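PDB 3TQT: D-alanine--D-alanine ligase from Coxiella burnetii, which catalyses the ATP-dependent joining of two D-alanine molecules into D-alanyl-D-alanine, a building block of bacterial peptidoglycan. Local coordinates for residues V156-S162 and D217-P223; E182-K186 and T196-K200. All coordinates share one frame; numbering follows the deposited sequence.

Contact 1: V156-S162 and D217-P223; sequences VDWHTLS and DRLMVEP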
ATOM      1  N   VAL A 156      -5.608  20.850   6.212  1.00 23.36           N
ATOM      2  CA  VAL A 156      -4.576  21.872   6.145  1.00 24.59           C
ATOM      3  C   VAL A 156      -3.980  21.818   4.746  1.00 23.88           C
ATOM      4  O   VAL A 156      -3.621  20.744   4.263  1.00 21.39           O
ATOM      5  CB  VAL A 156      -3.481  21.615   7.188  1.00 21.74           C
ATOM      6  CG1 VAL A 156      -2.351  22.639   7.038  1.00 24.98           C
ATOM      7  CG2 VAL A 156      -4.077  21.663   8.599  1.00 28.42           C
ATOM      8  N   ASP A 157      -3.891  22.966   4.085  1.00 22.50           N
ATOM      9  CA  ASP A 157      -3.432  22.975   2.706  1.00 28.77           C
ATOM     10  C   ASP A 157      -1.977  22.548   2.638  1.00 23.27           C
ATOM     11  O   ASP A 157      -1.263  22.578   3.641  1.00 21.74           O
ATOM     12  CB  ASP A 157      -3.631  24.342   2.042  1.00 29.57           C
ATOM     13  CG  ASP A 157      -3.552  24.263   0.512  1.00 38.59           C
ATOM     14  OD1 ASP A 157      -3.763  23.157  -0.052  1.00 31.69           O
ATOM     15  OD2 ASP A 157      -3.276  25.298  -0.136  1.00 36.51           O
ATOM     16  N   TRP A 158      -1.549  22.127   1.454  1.00 22.00           N
ATOM     17  CA  TRP A 158      -0.189  21.638   1.289  1.00 22.44           C
ATOM     18  C   TRP A 158       0.249  21.832  -0.141  1.00 20.43           C
ATOM     19  O   TRP A 158      -0.570  22.054  -1.031  1.00 21.81           O
ATOM     20  CB  TRP A 158      -0.100  20.154   1.649  1.00 16.03           C
ATOM     21  CG  TRP A 158      -0.638  19.253   0.569  1.00 22.98           C
ATOM     22  CD1 TRP A 158       0.089  18.489  -0.304  1.00 18.86           C
ATOM     23  CD2 TRP A 158      -2.016  19.034   0.241  1.00 22.17           C
ATOM     24  NE1 TRP A 158      -0.754  17.797  -1.140  1.00 24.13           N
ATOM     25  CE2 TRP A 158      -2.052  18.120  -0.832  1.00 26.26           C
ATOM     26  CE3 TRP A 158      -3.225  19.528   0.753  1.00 20.83           C
ATOM     27  CZ2 TRP A 158      -3.250  17.687  -1.408  1.00 23.98           C
ATOM     28  CZ3 TRP A 158      -4.410  19.097   0.187  1.00 23.53           C
ATOM     29  CH2 TRP A 158      -4.415  18.174  -0.879  1.00 26.23           C
ATOM     30  N   HIS A 159       1.550  21.741  -0.359  1.00 19.42           N
ATOM     31  CA  HIS A 159       2.080  21.732  -1.709  1.00 18.22           C
ATOM     32  C   HIS A 159       3.204  20.732  -1.795  1.00 20.15           C
ATOM     33  O   HIS A 159       4.203  20.859  -1.104  1.00 25.78           O
ATOM     34  CB  HIS A 159       2.594  23.115  -2.114  1.00 21.46           C
ATOM     35  CG  HIS A 159       3.060  23.167  -3.531  1.00 26.90           C
ATOM     36  ND1 HIS A 159       2.188  23.188  -4.597  1.00 29.66           N
ATOM     37  CD2 HIS A 159       4.305  23.145  -4.065  1.00 29.70           C
ATOM     38  CE1 HIS A 159       2.874  23.208  -5.725  1.00 35.92           C
ATOM     39  NE2 HIS A 159       4.161  23.183  -5.432  1.00 24.91           N
ATOM     40  N   THR A 160       3.029  19.728  -2.644  1.00 19.13           N
ATOM     41  CA  THR A 160       4.013  18.673  -2.787  1.00 17.66           C
ATOM     42  C   THR A 160       5.122  19.120  -3.742  1.00 26.28           C
ATOM     43  O   THR A 160       4.854  19.781  -4.739  1.00 21.21           O
ATOM     44  CB  THR A 160       3.349  17.409  -3.347  1.00 22.39           C
ATOM     45  OG1 THR A 160       2.398  16.908  -2.390  1.00 23.05           O
ATOM     46  CG2 THR A 160       4.389  16.326  -3.667  1.00 19.32           C
ATOM     47  N   LEU A 161       6.365  18.776  -3.414  1.00 19.79           N
ATOM     48  CA  LEU A 161       7.484  18.955  -4.327  1.00 20.32           C
ATOM     49  C   LEU A 161       8.225  17.639  -4.455  1.00 25.36           C
ATOM     50  O   LEU A 161       8.385  16.900  -3.478  1.00 20.79           O
ATOM     51  CB  LEU A 161       8.473  20.003  -3.815  1.00 22.72           C
ATOM     52  CG  LEU A 161       8.096  21.477  -3.905  1.00 27.33           C
ATOM     53  CD1 LEU A 161       9.224  22.307  -3.313  1.00 32.09           C
ATOM     54  CD2 LEU A 161       7.831  21.881  -5.353  1.00 23.06           C
ATOM     55  N   SER A 162       8.679  17.362  -5.667  1.00 21.18           N
ATOM     56  CA  SER A 162       9.561  16.237  -5.902  1.00 24.33           C
ATOM     57  C   SER A 162      10.904  16.800  -6.332  1.00 24.54           C
ATOM     58  O   SER A 162      11.009  17.976  -6.687  1.00 22.98           O
ATOM     59  CB  SER A 162       8.992  15.322  -6.978  1.00 22.73           C
ATOM     60  OG  SER A 162       7.807  14.706  -6.504  1.00 30.25           O
ATOM     61  N   ASP A 217      11.961  11.120  -0.727  1.00 18.74           N
ATOM     62  CA  ASP A 217      12.021  11.460  -2.144  1.00 23.52           C
ATOM     63  C   ASP A 217      10.859  12.346  -2.557  1.00 20.46           C
ATOM     64  O   ASP A 217      10.666  12.645  -3.730  1.00 20.52           O
ATOM     65  CB  ASP A 217      12.097  10.204  -3.022  1.00 31.74           C
ATOM     66  CG  ASP A 217      10.908   9.278  -2.838  1.00 38.66           C
ATOM     67  OD1 ASP A 217       9.962   9.630  -2.103  1.00 38.12           O
ATOM     68  OD2 ASP A 217      10.912   8.191  -3.450  1.00 59.61           O
ATOM     69  N   ARG A 218      10.084  12.787  -1.583  1.00 21.52           N
ATOM     70  CA  ARG A 218       9.031  13.733  -1.882  1.00 19.25           C
ATOM     71  C   ARG A 218       8.751  14.513  -0.622  1.00 18.21           C
ATOM     72  O   ARG A 218       8.855  13.988   0.481  1.00 21.95           O
ATOM     73  CB  ARG A 218       7.773  13.006  -2.349  1.00 21.13           C
ATOM     74  CG  ARG A 218       6.803  13.869  -3.136  1.00 22.54           C
ATOM     75  CD  ARG A 218       5.699  12.998  -3.788  1.00 20.26           C
ATOM     76  NE  ARG A 218       4.735  12.513  -2.804  1.00 20.22           N
ATOM     77  CZ  ARG A 218       4.596  11.243  -2.442  1.00 26.02           C
ATOM     78  NH1 ARG A 218       5.359  10.292  -2.991  1.00 23.41           N
ATOM     79  NH2 ARG A 218       3.683  10.918  -1.538  1.00 24.37           N
ATOM     80  N   LEU A 219       8.436  15.784  -0.772  1.00 21.70           N
ATOM     81  CA  LEU A 219       8.148  16.568   0.406  1.00 22.89           C
ATOM     82  C   LEU A 219       6.877  17.353   0.189  1.00 22.71           C
ATOM     83  O   LEU A 219       6.346  17.422  -0.920  1.00 21.18           O
ATOM     84  CB  LEU A 219       9.317  17.497   0.744  1.00 22.84           C
ATOM     85  CG  LEU A 219       9.698  18.612  -0.224  1.00 24.31           C
ATOM     86  CD1 LEU A 219       8.714  19.782  -0.143  1.00 23.41           C
ATOM     87  CD2 LEU A 219      11.113  19.090   0.109  1.00 24.38           C
ATOM     88  N   MET A 220       6.395  17.944   1.267  1.00 23.44           N
ATOM     89  CA  MET A 220       5.252  18.807   1.184  1.00 22.09           C
ATOM     90  C   MET A 220       5.543  20.049   1.992  1.00 24.52           C
ATOM     91  O   MET A 220       6.181  20.000   3.048  1.00 24.10           O
ATOM     92  CB  MET A 220       3.999  18.100   1.704  1.00 21.43           C
ATOM     93  CG  MET A 220       4.105  17.586   3.128  1.00 25.15           C
ATOM     94  SD  MET A 220       2.912  16.262   3.397  1.00 24.17           S
ATOM     95  CE  MET A 220       1.378  17.131   3.061  1.00 18.24           C
ATOM     96  N   VAL A 221       5.080  21.167   1.465  1.00 20.25           N
ATOM     97  CA  VAL A 221       5.179  22.432   2.154  1.00 25.37           C
ATOM     98  C   VAL A 221       3.793  22.734   2.684  1.00 26.07           C
ATOM     99  O   VAL A 221       2.790  22.496   1.994  1.00 22.76           O
ATOM    100  CB  VAL A 221       5.644  23.536   1.190  1.00 24.34           C
ATOM    101  CG1 VAL A 221       5.885  24.853   1.942  1.00 20.00           C
ATOM    102  CG2 VAL A 221       6.912  23.094   0.449  1.00 24.41           C
ATOM    103  N   GLU A 222       3.739  23.236   3.912  1.00 21.62           N
ATOM    104  CA  GLU A 222       2.473  23.577   4.545  1.00 27.01           C
ATOM    105  C   GLU A 222       2.560  24.936   5.200  1.00 23.87           C
ATOM    106  O   GLU A 222       3.622  25.340   5.671  1.00 27.01           O
ATOM    107  CB  GLU A 222       2.093  22.526   5.600  1.00 25.82           C
ATOM    108  CG  GLU A 222       1.666  21.189   5.000  1.00 24.89           C
ATOM    109  CD  GLU A 222       1.419  20.114   6.060  1.00 30.21           C
ATOM    110  OE1 GLU A 222       1.749  20.347   7.236  1.00 27.17           O
ATOM    111  OE2 GLU A 222       0.897  19.035   5.710  1.00 31.58           O
ATOM    112  N   PRO A 223       1.442  25.656   5.235  1.00 24.25           N
ATOM    113  CA  PRO A 223       1.459  26.919   5.971  1.00 25.04           C
ATOM    114  C   PRO A 223       1.490  26.625   7.458  1.00 26.84           C
ATOM    115  O   PRO A 223       0.864  25.660   7.888  1.00 32.17           O
ATOM    116  CB  PRO A 223       0.101  27.513   5.625  1.00 31.73           C
ATOM    117  CG  PRO A 223      -0.768  26.291   5.463  1.00 27.57           C
ATOM    118  CD  PRO A 223       0.103  25.340   4.716  1.00 21.83           C
TER
HETATM  119  O   HOH W   1       8.667  12.130  -5.804  1.00 32.72           O

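Contact 2: E182-K186 and T196-K200; sequences ELFVK and TLPVK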
ATOM      1  N   GLU A 182       4.875  32.020   7.925  1.00 48.42           N
ATOM      2  CA  GLU A 182       5.808  30.915   8.128  1.00 43.23           C
ATOM      3  C   GLU A 182       5.305  29.620   7.487  1.00 29.42           C
ATOM      4  O   GLU A 182       4.116  29.319   7.528  1.00 24.87           O
ATOM      5  CB  GLU A 182       6.076  30.705   9.626  1.00 46.07           C
ATOM      6  CG  GLU A 182       7.049  29.564   9.938  1.00 52.81           C
ATOM      7  CD  GLU A 182       7.691  29.688  11.315  1.00 60.47           C
ATOM      8  OE1 GLU A 182       7.114  29.179  12.294  1.00 57.60           O
ATOM      9  OE2 GLU A 182       8.779  30.291  11.422  1.00 70.65           O
ATOM     10  N   LEU A 183       6.228  28.854   6.923  1.00 24.32           N
ATOM     11  CA  LEU A 183       5.924  27.580   6.284  1.00 25.45           C
ATOM     12  C   LEU A 183       6.642  26.425   6.972  1.00 23.68           C
ATOM     13  O   LEU A 183       7.652  26.614   7.651  1.00 30.57           O
ATOM     14  CB  LEU A 183       6.381  27.600   4.828  1.00 29.39           C
ATOM     15  CG  LEU A 183       5.511  28.218   3.736  1.00 38.37           C
ATOM     16  CD1 LEU A 183       4.511  29.199   4.265  1.00 29.54           C
ATOM     17  CD2 LEU A 183       6.388  28.841   2.658  1.00 31.63           C
ATOM     18  N   PHE A 184       6.106  25.230   6.776  1.00 25.04           N
ATOM     19  CA  PHE A 184       6.786  24.004   7.142  1.00 25.59           C
ATOM     20  C   PHE A 184       7.228  23.275   5.887  1.00 26.62           C
ATOM     21  O   PHE A 184       6.452  23.116   4.944  1.00 27.58           O
ATOM     22  CB  PHE A 184       5.854  23.093   7.947  1.00 26.36           C
ATOM     23  CG  PHE A 184       5.630  23.563   9.339  1.00 28.92           C
ATOM     24  CD1 PHE A 184       6.708  23.799  10.176  1.00 37.82           C
ATOM     25  CD2 PHE A 184       4.351  23.789   9.814  1.00 37.83           C
ATOM     26  CE1 PHE A 184       6.515  24.251  11.466  1.00 40.83           C
ATOM     27  CE2 PHE A 184       4.152  24.238  11.116  1.00 43.63           C
ATOM     28  CZ  PHE A 184       5.237  24.471  11.935  1.00 44.01           C
ATOM     29  N   VAL A 185       8.473  22.824   5.880  1.00 21.64           N
ATOM     30  CA  VAL A 185       8.926  21.924   4.830  1.00 23.34           C
ATOM     31  C   VAL A 185       9.091  20.556   5.471  1.00 27.69           C
ATOM     32  O   VAL A 185       9.925  20.386   6.355  1.00 25.46           O
ATOM     33  CB  VAL A 185      10.241  22.412   4.192  1.00 24.53           C
ATOM     34  CG1 VAL A 185      10.736  21.417   3.130  1.00 23.02           C
ATOM     35  CG2 VAL A 185      10.039  23.806   3.587  1.00 27.15           C
ATOM     36  N   LYS A 186       8.275  19.601   5.025  1.00 23.72           N
ATOM     37  CA  LYS A 186       8.093  18.311   5.686  1.00 26.99           C
ATOM     38  C   LYS A 186       8.343  17.155   4.718  1.00 24.93           C
ATOM     39  O   LYS A 186       7.868  17.189   3.590  1.00 21.45           O
ATOM     40  CB  LYS A 186       6.625  18.152   6.110  1.00 26.37           C
ATOM     41  CG  LYS A 186       6.143  18.949   7.300  1.00 44.79           C
ATOM     42  CD  LYS A 186       4.704  18.507   7.616  1.00 41.06           C
ATOM     43  CE  LYS A 186       4.215  18.996   8.971  1.00 46.39           C
ATOM     44  NZ  LYS A 186       4.134  20.485   9.047  1.00 57.15           N
ATOM     45  N   THR A 196      10.943  17.748   9.502  1.00 32.18           N
ATOM     46  CA  THR A 196       9.923  18.798   9.467  1.00 29.53           C
ATOM     47  C   THR A 196      10.566  20.133   9.835  1.00 36.47           C
ATOM     48  O   THR A 196      10.914  20.367  10.987  1.00 40.91           O
ATOM     49  CB  THR A 196       8.768  18.510  10.448  1.00 36.42           C
ATOM     50  OG1 THR A 196       8.112  17.299  10.068  1.00 39.61           O
ATOM     51  CG2 THR A 196       7.759  19.633  10.427  1.00 39.21           C
ATOM     52  N   LEU A 197      10.730  21.001   8.844  1.00 28.35           N
ATOM     53  CA  LEU A 197      11.540  22.191   9.001  1.00 31.60           C
ATOM     54  C   LEU A 197      10.711  23.461   8.868  1.00 31.40           C
ATOM     55  O   LEU A 197      10.088  23.687   7.836  1.00 27.37           O
ATOM     56  CB  LEU A 197      12.660  22.176   7.959  1.00 31.35           C
ATOM     57  CG  LEU A 197      13.528  20.917   7.956  1.00 35.10           C
ATOM     58  CD1 LEU A 197      14.641  21.046   6.937  1.00 34.83           C
ATOM     59  CD2 LEU A 197      14.097  20.677   9.350  1.00 46.34           C
ATOM     60  N   PRO A 198      10.695  24.296   9.923  1.00 33.15           N
ATOM     61  CA  PRO A 198      10.006  25.587   9.843  1.00 34.36           C
ATOM     62  C   PRO A 198      10.866  26.580   9.078  1.00 34.26           C
ATOM     63  O   PRO A 198      12.075  26.622   9.294  1.00 36.11           O
ATOM     64  CB  PRO A 198       9.893  26.008  11.312  1.00 37.37           C
ATOM     65  CG  PRO A 198      11.103  25.409  11.943  1.00 42.36           C
ATOM     66  CD  PRO A 198      11.292  24.074  11.255  1.00 38.46           C
ATOM     67  N   VAL A 199      10.252  27.360   8.193  1.00 33.12           N
ATOM     68  CA  VAL A 199      10.991  28.319   7.389  1.00 31.27           C
ATOM     69  C   VAL A 199      10.287  29.669   7.369  1.00 34.98           C
ATOM     70  O   VAL A 199       9.065  29.749   7.242  1.00 34.55           O
ATOM     71  CB  VAL A 199      11.202  27.830   5.937  1.00 30.38           C
ATOM     72  CG1 VAL A 199      11.946  26.483   5.918  1.00 26.22           C
ATOM     73  CG2 VAL A 199       9.865  27.713   5.216  1.00 32.46           C
ATOM     74  N   LYS A 200      11.078  30.727   7.476  1.00 32.25           N
ATOM     75  CA  LYS A 200      10.563  32.093   7.534  1.00 35.84           C
ATOM     76  C   LYS A 200      11.083  32.951   6.379  1.00 36.05           C
ATOM     77  O   LYS A 200      10.610  34.074   6.170  1.00 39.14           O
ATOM     78  CB  LYS A 200      10.931  32.730   8.875  1.00 45.78           C
ATOM     79  CG  LYS A 200       9.819  33.560   9.506  1.00 67.24           C
ATOM     80  CD  LYS A 200      10.333  34.335  10.715  1.00 78.22           C
ATOM     81  CE  LYS A 200      10.853  35.721  10.329  1.00 86.08           C
ATOM     82  NZ  LYS A 200      11.651  35.758   9.061  1.00 88.80           N
TER

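Contact 1: V156-S162 and D217-P223
His159 and Val221 face each other as an antiparallel hydrogen-bonded pair, and Leu161 with Leu219 forms the next; between them Thr160 and Met220 make the non-hydrogen-bonded pair, their CA atoms 4.2 Å apart. The strand axes run at 150° to each other. Four backbone bonds join them, the straightest from Leu219 N to Leu161 O (2.9 Å, 176° at the hydrogen). Past the paired residues, Ser162 OG and Asp217 O share a water, which donates to the carbonyl. This is the edge of the four-stranded antiparallel sheet of the ATP-grasp domain: 159-161 is an outermost strand, while 219-223 has 183-187 on its other flank. One face carries Trp158, Thr160 and Met220. With CG wedged between the backbone N and carbonyl carbon (chi1 57°) and the chain bent at its thioether, Met220 brings CE to 3.6 Å from Trp158 CB, obliquely to the indole. Thr160 CG2 lies at the guanidinium edge of Arg218, closest to that chain at CG (3.5 Å); the charged end turns to Asp142 and Glu140. On the face of His159, Leu161, Leu219 and Val221, the two leucines lie alongside each other, Leu161 CB 3.7 Å from Leu219 CD1, with helix 202-212 packed against them. Glu222 lays its CG 3.5 Å from Asp157 O and sends its carboxylate to Lys145.

Contact 2: E182-K186 and T196-K200
Phe184 and Pro198 meet obliquely on one face of an antiparallel strand pair. Phe184 CG stands anti to its own carbonyl carbon (chi1 -74°), which brings the CD1-CE1 side of the ring against the proline, with CE1 3.8 Å from Pro198 CB. Leu197 O sits near the plane of the same ring, at its edge. Farther along this face, Lys186 and Thr196 run side by side and point the same way: the threonine methyl CG2 touches Lys186 CG at 3.6 Å. The opposite face is aliphatic. With CG1 anti to its carbonyl carbon (chi1 -58°), Val199 has its other methyl, CG2, between the backbone N and that carbon, 3.5 Å from Leu183 CB, while CG1 meets Val185 CG2 at 4.0 Å. Helix 202-212 covers this side, touching Val185, Leu197 and Val199. Four backbone bonds fix the register of the beta hairpin, from Leu183 N to Val199 O (3.0 Å) at one end to the reciprocal bonds of Val185 and Leu197 at the other. The hairpin belongs to the ATP-grasp domain and lies in the stretch predicted to bind ATP. At the exposed margin Glu182 and Lys200 cross at about a right angle, the acid's OE2 reaching only the aliphatic CG of the lysine (3.9 Å); its other oxygen, OE1, is engaged by Arg224. The pairing rests on main-chain bonds and aliphatic packing, the polar ends of Glu182 and Lys186 going to residues outside the hairpin. Lys186 bends at its last torsion (chi4 64°), and the salt bridge from its NZ to Glu222 on the neighbouring strand 219-223 probably holds the amine in place, about 7 Å from the predicted magnesium ligand Glu316 (side chain to side chain).

Contacts 1 and 2 are the two outer pairings of one four-stranded antiparallel sheet, joined through its middle strands: Phe184 N probably bonds to Glu222 O (2.7 Å), and Met220 N to Lys186 O. Helix 202-212 lines the same side of both, whereas helix 141-150 adds cover over Trp158 in contact 1. Contact 1 is the more buried: seven of its fourteen touching residues are buried, against three of ten in contact 2, which has exposed margins at Glu182, Pro198 and Lys200. Asp157, Arg218 and Glu222 of contact 1 form salt bridges to residues around it, as Glu182 and Lys186 of contact 2 do. Asp217 of contact 1 also reaches Gln358 of the second subunit; contact 2 touches no other chain of the assembly.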